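2-oxoglutarate dehydrogenase E3 component (Thermus thermophilus, PDB 2EQ7) catalyses, as a lipoamide dehydrogenase containing FAD, the oxidation of protein-bound dihydrolipoyl groups with NAD(+) as electron acceptor. Local coordinates at the nicotinamide-adenine-dinucleotide site and the interface of chains A and B. Sequence-based numbering; all coordinates share one arbitrary frame. Chains: chain A/B, 2-oxoglutarate dehydrogenase E3 component.

Contact 1: the nicotinamide-adenine-dinucleotide site. Residues chain A 146, 173-178, 181, 196-199, 204, 229-231, 259-262, 308-309, 339, 341. With NAD (nicotinamide-adenine-dinucleotide), chain C.
A:Gly174 takes a positive phi of 114°, where strand 169-173 runs into the loop before helix 177-188. The loop is the Rossmann glycine loop (GGGVIG, residues 174-179) of the NAD domain in this disulphide oxidoreductase family. The extended cofactor NAD runs across it. The helix start faces the diphosphate, and A:Ile178 N donates to the phosphate oxygen NAD O1N at 3.2 Å. The helix end would probably help to offset the phosphate charge. Water 1 links the same oxygen to A:Gly176 N and A:Ala259 O.

A:Glu197 follows strand 192-196 and reads the adenosine ribose. Its CG is anti to the backbone N (chi1 168°) and the chain then bends at chi2 (59°). The carboxylate thus meets both hydroxyls. A:Glu197 OE2 takes the 2'-hydroxyl NAD O2B at 2.5 Å on its syn lone pair. A:Glu197 OE1 takes the 3'-hydroxyl NAD O3B at 2.8 Å from above the carboxylate plane. The anti lone pairs accept A:Gly175 N on OE1 and A:Met199 N on OE2, which fixes the group's rotation. A 2'-phosphate would probably be repelled here.

Adenine lies between A:Tyr198 and A:Val260. A:Tyr198 CB sits over one face, 3.6 Å from the centroid of the six-membered ring of NAD. A:Val260 CG1 covers the imidazole ring on the opposite face. At the edge, A:Val231 N donates to NAD N1A at 3.2 Å, nearly straight. The amino group NAD N6A returns a bond to A:Val231 O at 3.2 Å, on a carbonyl lone pair.

At the nicotinamide, A:Val177 CB lies over one ring face, 3.9 Å from its centroid. Its CG1, anti to the backbone N, reaches toward C4N, the hydride-accepting carbon. The carboxamide NAD N7N donates to A:Val339 O at 2.7 Å, nearly along the C=O axis; the bond is short but bent at the hydrogen. Water 3 joins O7N to A:Val339 N. A:Glu181 OE1 is held near N7N by A:Tyr341 N.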
loop_
_atom_site.group_PDB
_atom_site.type_symbol
_atom_site.label_atom_id
_atom_site.label_comp_id
_atom_site.label_asym_id
_atom_site.label_seq_id
_atom_site.Cartn_x
_atom_site.Cartn_y
_atom_site.Cartn_z
ATOM N N TRP A 146 -33.480 -3.239 -24.492
ATOM C CA TRP A 146 -33.022 -4.331 -25.352
ATOM C C TRP A 146 -32.378 -5.492 -24.598
ATOM O O TRP A 146 -32.139 -6.553 -25.175
ATOM C CB TRP A 146 -32.053 -3.817 -26.428
ATOM C CG TRP A 146 -30.910 -2.986 -25.930
ATOM C CD1 TRP A 146 -30.807 -1.624 -25.973
ATOM C CD2 TRP A 146 -29.700 -3.460 -25.325
ATOM N NE1 TRP A 146 -29.609 -1.220 -25.438
ATOM C CE2 TRP A 146 -28.909 -2.325 -25.031
ATOM C CE3 TRP A 146 -29.206 -4.732 -25.003
ATOM C CZ2 TRP A 146 -27.648 -2.424 -24.428
ATOM C CZ3 TRP A 146 -27.947 -4.828 -24.402
ATOM C CH2 TRP A 146 -27.187 -3.681 -24.124
ATOM N N VAL A 173 -21.456 -7.741 -21.243
ATOM C CA VAL A 173 -21.804 -6.606 -22.083
ATOM C C VAL A 173 -21.441 -5.354 -21.299
ATOM O O VAL A 173 -22.075 -5.034 -20.291
ATOM C CB VAL A 173 -23.303 -6.589 -22.410
ATOM C CG1 VAL A 173 -23.627 -5.391 -23.288
ATOM C CG2 VAL A 173 -23.690 -7.898 -23.111
ATOM N N GLY A 174 -20.409 -4.660 -21.764
ATOM C CA GLY A 174 -19.958 -3.455 -21.093
ATOM C C GLY A 174 -18.571 -3.675 -20.515
ATOM O O GLY A 174 -18.388 -4.512 -19.631
ATOM N N GLY A 175 -17.593 -2.923 -21.012
ATOM C CA GLY A 175 -16.232 -3.071 -20.530
ATOM C C GLY A 175 -15.838 -2.059 -19.472
ATOM O O GLY A 175 -14.753 -1.475 -19.541
ATOM N N GLY A 176 -16.724 -1.845 -18.501
ATOM C CA GLY A 176 -16.446 -0.914 -17.424
ATOM C C GLY A 176 -15.833 -1.663 -16.257
ATOM O O GLY A 176 -15.454 -2.823 -16.403
ATOM N N VAL A 177 -15.747 -1.030 -15.092
ATOM C CA VAL A 177 -15.134 -1.692 -13.948
ATOM C C VAL A 177 -15.880 -2.948 -13.504
ATOM O O VAL A 177 -15.259 -3.976 -13.257
ATOM C CB VAL A 177 -14.991 -0.745 -12.743
ATOM C CG1 VAL A 177 -14.210 -1.449 -11.636
ATOM C CG2 VAL A 177 -14.258 0.528 -13.158
ATOM N N ILE A 178 -17.204 -2.875 -13.398
ATOM C CA ILE A 178 -17.973 -4.048 -12.979
ATOM C C ILE A 178 -17.810 -5.195 -13.961
ATOM O O ILE A 178 -17.579 -6.337 -13.560
ATOM C CB ILE A 178 -19.486 -3.739 -12.860
ATOM C CG1 ILE A 178 -19.743 -2.865 -11.641
ATOM C CG2 ILE A 178 -20.277 -5.039 -12.712
ATOM C CD1 ILE A 178 -21.191 -2.429 -11.474
ATOM N N GLU A 181 -14.146 -6.675 -13.723
ATOM C CA GLU A 181 -13.900 -7.362 -12.462
ATOM C C GLU A 181 -14.614 -8.705 -12.390
ATOM O O GLU A 181 -14.002 -9.717 -12.047
ATOM C CB GLU A 181 -14.320 -6.488 -11.271
ATOM C CG GLU A 181 -13.337 -5.370 -10.945
ATOM C CD GLU A 181 -13.700 -4.615 -9.675
ATOM O OE1 GLU A 181 -12.897 -3.762 -9.238
ATOM O OE2 GLU A 181 -14.787 -4.872 -9.111
ATOM N N LEU A 196 -17.748 -7.442 -24.424
ATOM C CA LEU A 196 -18.156 -6.634 -25.569
ATOM C C LEU A 196 -18.301 -5.185 -25.117
ATOM O O LEU A 196 -19.102 -4.884 -24.232
ATOM C CB LEU A 196 -19.486 -7.148 -26.124
ATOM C CG LEU A 196 -19.519 -8.636 -26.502
ATOM C CD1 LEU A 196 -20.944 -9.051 -26.832
ATOM C CD2 LEU A 196 -18.587 -8.897 -27.688
ATOM N N GLU A 197 -17.530 -4.296 -25.736
ATOM C CA GLU A 197 -17.540 -2.879 -25.383
ATOM C C GLU A 197 -17.849 -1.999 -26.590
ATOM O O GLU A 197 -17.244 -2.144 -27.647
ATOM C CB GLU A 197 -16.179 -2.502 -24.782
ATOM C CG GLU A 197 -15.919 -1.013 -24.629
ATOM C CD GLU A 197 -16.932 -0.318 -23.749
ATOM O OE1 GLU A 197 -17.209 -0.823 -22.637
ATOM O OE2 GLU A 197 -17.443 0.744 -24.164
ATOM N N TYR A 198 -18.801 -1.092 -26.408
ATOM C CA TYR A 198 -19.239 -0.171 -27.458
ATOM C C TYR A 198 -18.170 0.830 -27.876
ATOM O O TYR A 198 -17.948 1.056 -29.071
ATOM C CB TYR A 198 -20.483 0.585 -26.981
ATOM C CG TYR A 198 -20.973 1.648 -27.941
ATOM C CD1 TYR A 198 -21.416 1.312 -29.220
ATOM C CD2 TYR A 198 -21.003 2.991 -27.565
ATOM C CE1 TYR A 198 -21.881 2.288 -30.102
ATOM C CE2 TYR A 198 -21.464 3.974 -28.439
ATOM C CZ TYR A 198 -21.902 3.614 -29.705
ATOM O OH TYR A 198 -22.363 4.580 -30.571
ATOM N N MET A 199 -17.515 1.442 -26.894
ATOM C CA MET A 199 -16.480 2.432 -27.175
ATOM C C MET A 199 -15.180 1.797 -27.666
ATOM O O MET A 199 -15.038 0.575 -27.680
ATOM C CB MET A 199 -16.209 3.283 -25.930
ATOM C CG MET A 199 -17.422 4.074 -25.443
ATOM S SD MET A 199 -18.096 5.218 -26.682
ATOM C CE MET A 199 -17.224 6.717 -26.260
ATOM N N PRO A 204 -13.690 3.462 -18.842
ATOM C CA PRO A 204 -13.862 4.885 -19.161
ATOM C C PRO A 204 -13.397 5.918 -18.130
ATOM O O PRO A 204 -13.179 7.071 -18.488
ATOM C CB PRO A 204 -15.358 4.989 -19.449
ATOM C CG PRO A 204 -15.939 3.948 -18.546
ATOM C CD PRO A 204 -14.998 2.788 -18.760
ATOM N N VAL A 229 -17.929 -2.457 -30.384
ATOM C CA VAL A 229 -19.034 -3.377 -30.626
ATOM C C VAL A 229 -20.290 -2.963 -29.867
ATOM O O VAL A 229 -20.301 -2.953 -28.641
ATOM C CB VAL A 229 -18.663 -4.811 -30.179
ATOM C CG1 VAL A 229 -19.871 -5.732 -30.297
ATOM C CG2 VAL A 229 -17.523 -5.334 -31.029
ATOM N N ARG A 230 -21.352 -2.631 -30.591
ATOM C CA ARG A 230 -22.589 -2.247 -29.927
ATOM C C ARG A 230 -23.539 -3.434 -29.861
ATOM O O ARG A 230 -23.976 -3.949 -30.890
ATOM C CB ARG A 230 -23.271 -1.089 -30.660
ATOM C CG ARG A 230 -24.536 -0.585 -29.959
ATOM C CD ARG A 230 -25.046 0.710 -30.577
ATOM N NE ARG A 230 -25.582 0.520 -31.923
ATOM C CZ ARG A 230 -26.824 0.127 -32.187
ATOM N NH1 ARG A 230 -27.673 -0.120 -31.197
ATOM N NH2 ARG A 230 -27.224 -0.011 -33.442
ATOM N N VAL A 231 -23.833 -3.884 -28.646
ATOM C CA VAL A 231 -24.760 -4.995 -28.463
ATOM C C VAL A 231 -26.151 -4.411 -28.660
ATOM O O VAL A 231 -26.474 -3.359 -28.102
ATOM C CB VAL A 231 -24.642 -5.597 -27.048
ATOM C CG1 VAL A 231 -25.772 -6.585 -26.802
ATOM C CG2 VAL A 231 -23.294 -6.287 -26.898
ATOM N N ALA A 259 -23.614 -5.201 -17.860
ATOM C CA ALA A 259 -22.948 -4.223 -17.009
ATOM C C ALA A 259 -22.632 -2.996 -17.850
ATOM O O ALA A 259 -21.471 -2.651 -18.060
ATOM C CB ALA A 259 -21.666 -4.824 -16.442
ATOM N N VAL A 260 -23.681 -2.346 -18.338
ATOM C CA VAL A 260 -23.516 -1.169 -19.173
ATOM C C VAL A 260 -23.630 0.131 -18.391
ATOM O O VAL A 260 -23.745 1.208 -18.980
ATOM C CB VAL A 260 -24.537 -1.169 -20.330
ATOM C CG1 VAL A 260 -24.278 -2.372 -21.239
ATOM C CG2 VAL A 260 -25.957 -1.212 -19.782
ATOM N N GLY A 261 -23.601 0.026 -17.065
ATOM C CA GLY A 261 -23.667 1.208 -16.226
ATOM C C GLY A 261 -24.585 1.100 -15.025
ATOM O O GLY A 261 -25.231 0.077 -14.802
ATOM N N ARG A 262 -24.611 2.164 -14.228
ATOM C CA ARG A 262 -25.483 2.233 -13.062
ATOM C C ARG A 262 -26.118 3.612 -13.069
ATOM O O ARG A 262 -25.499 4.591 -13.483
ATOM C CB ARG A 262 -24.706 1.969 -11.766
ATOM C CG ARG A 262 -24.373 0.478 -11.583
ATOM C CD ARG A 262 -23.650 0.193 -10.279
ATOM N NE ARG A 262 -24.483 0.459 -9.112
ATOM C CZ ARG A 262 -25.426 -0.356 -8.651
ATOM N NH1 ARG A 262 -25.674 -1.513 -9.253
ATOM N NH2 ARG A 262 -26.124 -0.012 -7.577
ATOM N N MET A 308 -19.259 7.257 -8.995
ATOM C CA MET A 308 -20.071 6.394 -8.156
ATOM C C MET A 308 -19.111 5.461 -7.441
ATOM O O MET A 308 -18.819 4.365 -7.918
ATOM C CB MET A 308 -21.067 5.594 -9.002
ATOM C CG MET A 308 -22.077 6.461 -9.739
ATOM S SD MET A 308 -23.462 5.499 -10.373
ATOM C CE MET A 308 -24.854 6.593 -10.055
ATOM N N LEU A 309 -18.605 5.927 -6.303
ATOM C CA LEU A 309 -17.661 5.169 -5.495
ATOM C C LEU A 309 -18.117 5.223 -4.047
ATOM O O LEU A 309 -18.725 6.201 -3.618
ATOM C CB LEU A 309 -16.266 5.776 -5.613
ATOM C CG LEU A 309 -15.671 5.788 -7.022
ATOM C CD1 LEU A 309 -14.465 6.706 -7.060
ATOM C CD2 LEU A 309 -15.296 4.372 -7.426
ATOM N N VAL A 339 -10.195 2.677 -8.096
ATOM C CA VAL A 339 -9.406 1.465 -8.276
ATOM C C VAL A 339 -10.190 0.286 -8.844
ATOM O O VAL A 339 -11.352 0.073 -8.494
ATOM C CB VAL A 339 -8.784 1.023 -6.929
ATOM C CG1 VAL A 339 -7.808 -0.117 -7.154
ATOM C CG2 VAL A 339 -8.090 2.207 -6.254
ATOM N N TYR A 341 -10.083 -3.674 -8.961
ATOM C CA TYR A 341 -9.431 -4.723 -8.190
ATOM C C TYR A 341 -9.106 -6.049 -8.843
ATOM O O TYR A 341 -9.208 -7.109 -8.227
ATOM C CB TYR A 341 -10.204 -4.937 -6.889
ATOM C CG TYR A 341 -10.164 -3.699 -6.016
ATOM C CD1 TYR A 341 -11.246 -2.826 -5.951
ATOM C CD2 TYR A 341 -9.011 -3.373 -5.301
ATOM C CE1 TYR A 341 -11.178 -1.650 -5.190
ATOM C CE2 TYR A 341 -8.931 -2.208 -4.546
ATOM C CZ TYR A 341 -10.015 -1.352 -4.493
ATOM O OH TYR A 341 -9.925 -0.197 -3.748
HETATM P PA NAD C . -19.418 1.749 -16.465
HETATM O O1A NAD C . -19.749 3.130 -16.854
HETATM O O2A NAD C . -18.172 1.792 -15.441
HETATM O O5B NAD C . -19.016 0.894 -17.768
HETATM C C5B NAD C . -20.142 0.815 -18.645
HETATM C C4B NAD C . -19.634 0.404 -20.033
HETATM O O4B NAD C . -20.693 -0.191 -20.809
HETATM C C3B NAD C . -19.125 1.631 -20.804
HETATM O O3B NAD C . -17.726 1.480 -21.102
HETATM C C2B NAD C . -20.015 1.661 -22.064
HETATM O O2B NAD C . -19.329 2.166 -23.212
HETATM C C1B NAD C . -20.450 0.182 -22.186
HETATM N N9A NAD C . -21.684 0.015 -22.986
HETATM C C8A NAD C . -22.838 0.757 -22.905
HETATM N N7A NAD C . -23.716 0.319 -23.763
HETATM C C5A NAD C . -23.193 -0.725 -24.448
HETATM C C6A NAD C . -23.653 -1.593 -25.483
HETATM N N6A NAD C . -24.927 -1.450 -26.016
HETATM N N1A NAD C . -22.823 -2.561 -25.938
HETATM C C2A NAD C . -21.588 -2.719 -25.442
HETATM N N3A NAD C . -21.120 -1.929 -24.473
HETATM C C4A NAD C . -21.875 -0.934 -23.954
HETATM O O3 NAD C . -20.737 1.112 -15.753
HETATM P PN NAD C . -20.384 -0.045 -14.650
HETATM O O1N NAD C . -19.063 -0.761 -15.002
HETATM O O2N NAD C . -21.540 -1.076 -14.633
HETATM O O5D NAD C . -20.222 0.588 -13.163
HETATM C C5D NAD C . -21.202 1.616 -12.972
HETATM C C4D NAD C . -20.684 2.652 -11.953
HETATM O O4D NAD C . -20.196 2.004 -10.726
HETATM C C3D NAD C . -19.521 3.480 -12.540
HETATM O O3D NAD C . -19.738 4.876 -12.331
HETATM C C2D NAD C . -18.273 2.958 -11.818
HETATM O O2D NAD C . -17.290 3.982 -11.630
HETATM C C1D NAD C . -18.799 2.392 -10.487
HETATM N N1N NAD C . -17.974 1.223 -10.085
HETATM C C2N NAD C . -16.778 1.438 -9.496
HETATM C C3N NAD C . -15.965 0.336 -9.107
HETATM C C7N NAD C . -14.644 0.539 -8.467
HETATM O O7N NAD C . -14.219 1.660 -8.301
HETATM N N7N NAD C . -13.906 -0.529 -8.073
HETATM C C4N NAD C . -16.444 -0.979 -9.355
HETATM C C5N NAD C . -17.686 -1.148 -9.968
HETATM C C6N NAD C . -18.434 -0.021 -10.324
HETATM O O HOH W 1 -18.864 -2.662 -16.890
HETATM O O HOH W 2 -23.967 -2.436 -14.081
HETATM O O HOH W 3 -12.373 2.441 -6.525
#

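Contact 2: the interface of chains A and B. Residues chain A 19, 22, 318, 322, 326; chain B 429, 449-450.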
loop_
_atom_site.group_PDB
_atom_site.type_symbol
_atom_site.label_atom_id
_atom_site.label_comp_id
_atom_site.label_asym_id
_atom_site.label_seq_id
_atom_site.Cartn_x
_atom_site.Cartn_y
_atom_site.Cartn_z
ATOM N N ARG A 19 -21.279 10.133 11.629
ATOM C CA ARG A 19 -20.645 11.434 11.811
ATOM C C ARG A 19 -21.621 12.395 12.482
ATOM O O ARG A 19 -21.248 13.148 13.384
ATOM C CB ARG A 19 -20.189 12.007 10.465
ATOM C CG ARG A 19 -19.442 13.341 10.559
ATOM C CD ARG A 19 -18.236 13.250 11.492
ATOM N NE ARG A 19 -17.501 14.514 11.571
ATOM C CZ ARG A 19 -16.756 14.879 12.611
ATOM N NH1 ARG A 19 -16.649 14.082 13.664
ATOM N NH2 ARG A 19 -16.115 16.040 12.598
ATOM N N GLN A 22 -21.784 11.720 16.069
ATOM C CA GLN A 22 -20.569 12.185 16.736
ATOM C C GLN A 22 -20.648 13.689 16.967
ATOM O O GLN A 22 -19.994 14.226 17.862
ATOM C CB GLN A 22 -19.327 11.887 15.885
ATOM C CG GLN A 22 -19.112 10.422 15.543
ATOM C CD GLN A 22 -17.848 10.198 14.732
ATOM O OE1 GLN A 22 -17.415 11.071 13.976
ATOM N NE2 GLN A 22 -17.258 9.018 14.871
ATOM N N ILE A 318 -20.138 12.938 5.141
ATOM C CA ILE A 318 -19.463 13.666 6.211
ATOM C C ILE A 318 -19.553 15.174 5.971
ATOM O O ILE A 318 -19.857 15.945 6.886
ATOM C CB ILE A 318 -17.978 13.240 6.308
ATOM C CG1 ILE A 318 -17.892 11.800 6.819
ATOM C CG2 ILE A 318 -17.205 14.191 7.217
ATOM C CD1 ILE A 318 -16.493 11.215 6.779
ATOM N N GLU A 322 -21.498 17.885 8.359
ATOM C CA GLU A 322 -20.659 18.911 8.962
ATOM C C GLU A 322 -21.175 20.287 8.556
ATOM O O GLU A 322 -21.094 21.240 9.334
ATOM C CB GLU A 322 -19.193 18.718 8.562
ATOM C CG GLU A 322 -18.548 17.548 9.297
ATOM C CD GLU A 322 -17.070 17.385 9.006
ATOM O OE1 GLU A 322 -16.425 16.555 9.684
ATOM O OE2 GLU A 322 -16.549 18.074 8.105
ATOM N N ARG A 326 -21.906 22.663 11.454
ATOM C CA ARG A 326 -20.894 23.710 11.549
ATOM C C ARG A 326 -20.968 24.822 10.513
ATOM O O ARG A 326 -20.309 25.852 10.662
ATOM C CB ARG A 326 -19.507 23.071 11.518
ATOM C CG ARG A 326 -19.253 22.157 12.696
ATOM C CD ARG A 326 -17.940 21.421 12.557
ATOM N NE ARG A 326 -17.639 20.645 13.754
ATOM C CZ ARG A 326 -16.633 19.784 13.849
ATOM N NH1 ARG A 326 -15.829 19.584 12.813
ATOM N NH2 ARG A 326 -16.429 19.128 14.984
ATOM N N ARG B 429 -8.620 12.532 7.751
ATOM C CA ARG B 429 -9.568 13.223 6.881
ATOM C C ARG B 429 -9.321 12.963 5.397
ATOM O O ARG B 429 -10.211 13.161 4.571
ATOM C CB ARG B 429 -9.493 14.732 7.127
ATOM C CG ARG B 429 -10.092 15.201 8.436
ATOM C CD ARG B 429 -11.544 15.587 8.246
ATOM N NE ARG B 429 -12.068 16.340 9.380
ATOM C CZ ARG B 429 -13.227 16.990 9.363
ATOM N NH1 ARG B 429 -13.636 17.654 10.439
ATOM N NH2 ARG B 429 -13.972 16.983 8.265
ATOM N N TRP B 449 -6.686 11.212 16.648
ATOM C CA TRP B 449 -7.157 12.588 16.634
ATOM C C TRP B 449 -8.310 12.802 17.610
ATOM O O TRP B 449 -8.297 13.745 18.401
ATOM C CB TRP B 449 -7.597 12.969 15.215
ATOM C CG TRP B 449 -8.322 14.285 15.111
ATOM C CD1 TRP B 449 -7.974 15.463 15.708
ATOM C CD2 TRP B 449 -9.500 14.558 14.340
ATOM N NE1 TRP B 449 -8.863 16.453 15.356
ATOM C CE2 TRP B 449 -9.809 15.926 14.518
ATOM C CE3 TRP B 449 -10.324 13.780 13.515
ATOM C CZ2 TRP B 449 -10.909 16.533 13.900
ATOM C CZ3 TRP B 449 -11.421 14.385 12.900
ATOM C CH2 TRP B 449 -11.700 15.750 13.098
ATOM N N GLU B 450 -9.294 11.913 17.555
ATOM C CA GLU B 450 -10.474 12.003 18.407
ATOM C C GLU B 450 -10.274 11.406 19.797
ATOM O O GLU B 450 -11.199 11.399 20.610
ATOM C CB GLU B 450 -11.651 11.306 17.723
ATOM C CG GLU B 450 -11.827 11.682 16.263
ATOM C CD GLU B 450 -12.969 10.936 15.603
ATOM O OE1 GLU B 450 -13.039 9.696 15.752
ATOM O OE2 GLU B 450 -13.792 11.588 14.927
HETATM O O HOH W 4 -14.978 10.614 12.702
#
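Two guanidinium groups meet their partners at their edges, and their planes stand 82° apart. A:Gln22 OE1 and the carboxylate of A:Glu322 lie at the edge of A:Arg19, in its plane. A:Glu322 OE2 and A:Arg326 NH1 lie at the edge of B:Arg429, also in plane.

The central contact is the salt bridge between A:Glu322 and B:Arg429, which reach toward each other tip to tip. B:Arg429 NH2 donates to A:Glu322 OE2 at 2.8 Å. The bond is nearly straight and uses the syn lone pair. The two groups are turned 62° against each other, so they do not pair flat. The B:Arg429 chain bends at chi2 (-92°), while the A:Glu322 chain is extended beyond CG.

A:Arg19 grips the other carboxylate oxygen side-on from the same chain. A:Arg19 NE meets A:Glu322 OE1 at 3.0 Å on the anti lone pair. A:Arg19 NH2 meets A:Glu322 OE1 at 3.0 Å from above the carboxylate plane. The third nitrogen, A:Arg19 NH1, donates to A:Gln22 OE1 at 3.1 Å. A:Arg19 thus helps to position A:Glu322 while itself facing chain B.

The carboxylate probably offsets the like charges of A:Arg19, A:Arg326 and B:Arg429. An alanine in place of this glutamate would remove the acceptor shared by both arginines and would probably leave these positive groups facing each other and weaken this patch.

B:Glu450 approaches A:Arg19 obliquely, a looser salt bridge with B:Glu450 OE2 4.0 Å from A:Arg19 NH1. Water 4 joins B:Glu450 OE2, at 2.7 Å, to A:Gln22 OE1, at 2.8 Å from the water.

Chain A contributes helix 11-22 and helix 310-326. Chain B contributes the end of helix 424-429 and the end of helix 438-450. The patch is a polar part of the two-fold symmetric interface of the homodimer and recurs with the chains exchanged.

The centres of contact 1 and contact 2 are about 35 Å apart, and they share no residue. They are joined through chain A: A:Met308 and A:Leu309 of contact 1 directly precede helix 310-326, which carries the chain A acidic residue of contact 2. Contact 1 binds the dinucleotide within one subunit, whereas contact 2 contributes to the interface between two subunits. In chain B, the helices of contact 2 flank the segment bearing B:His434, the likely proton acceptor of catalysis. In this family that histidine serves the active site of the partner subunit, so dimer assembly probably supports catalysis.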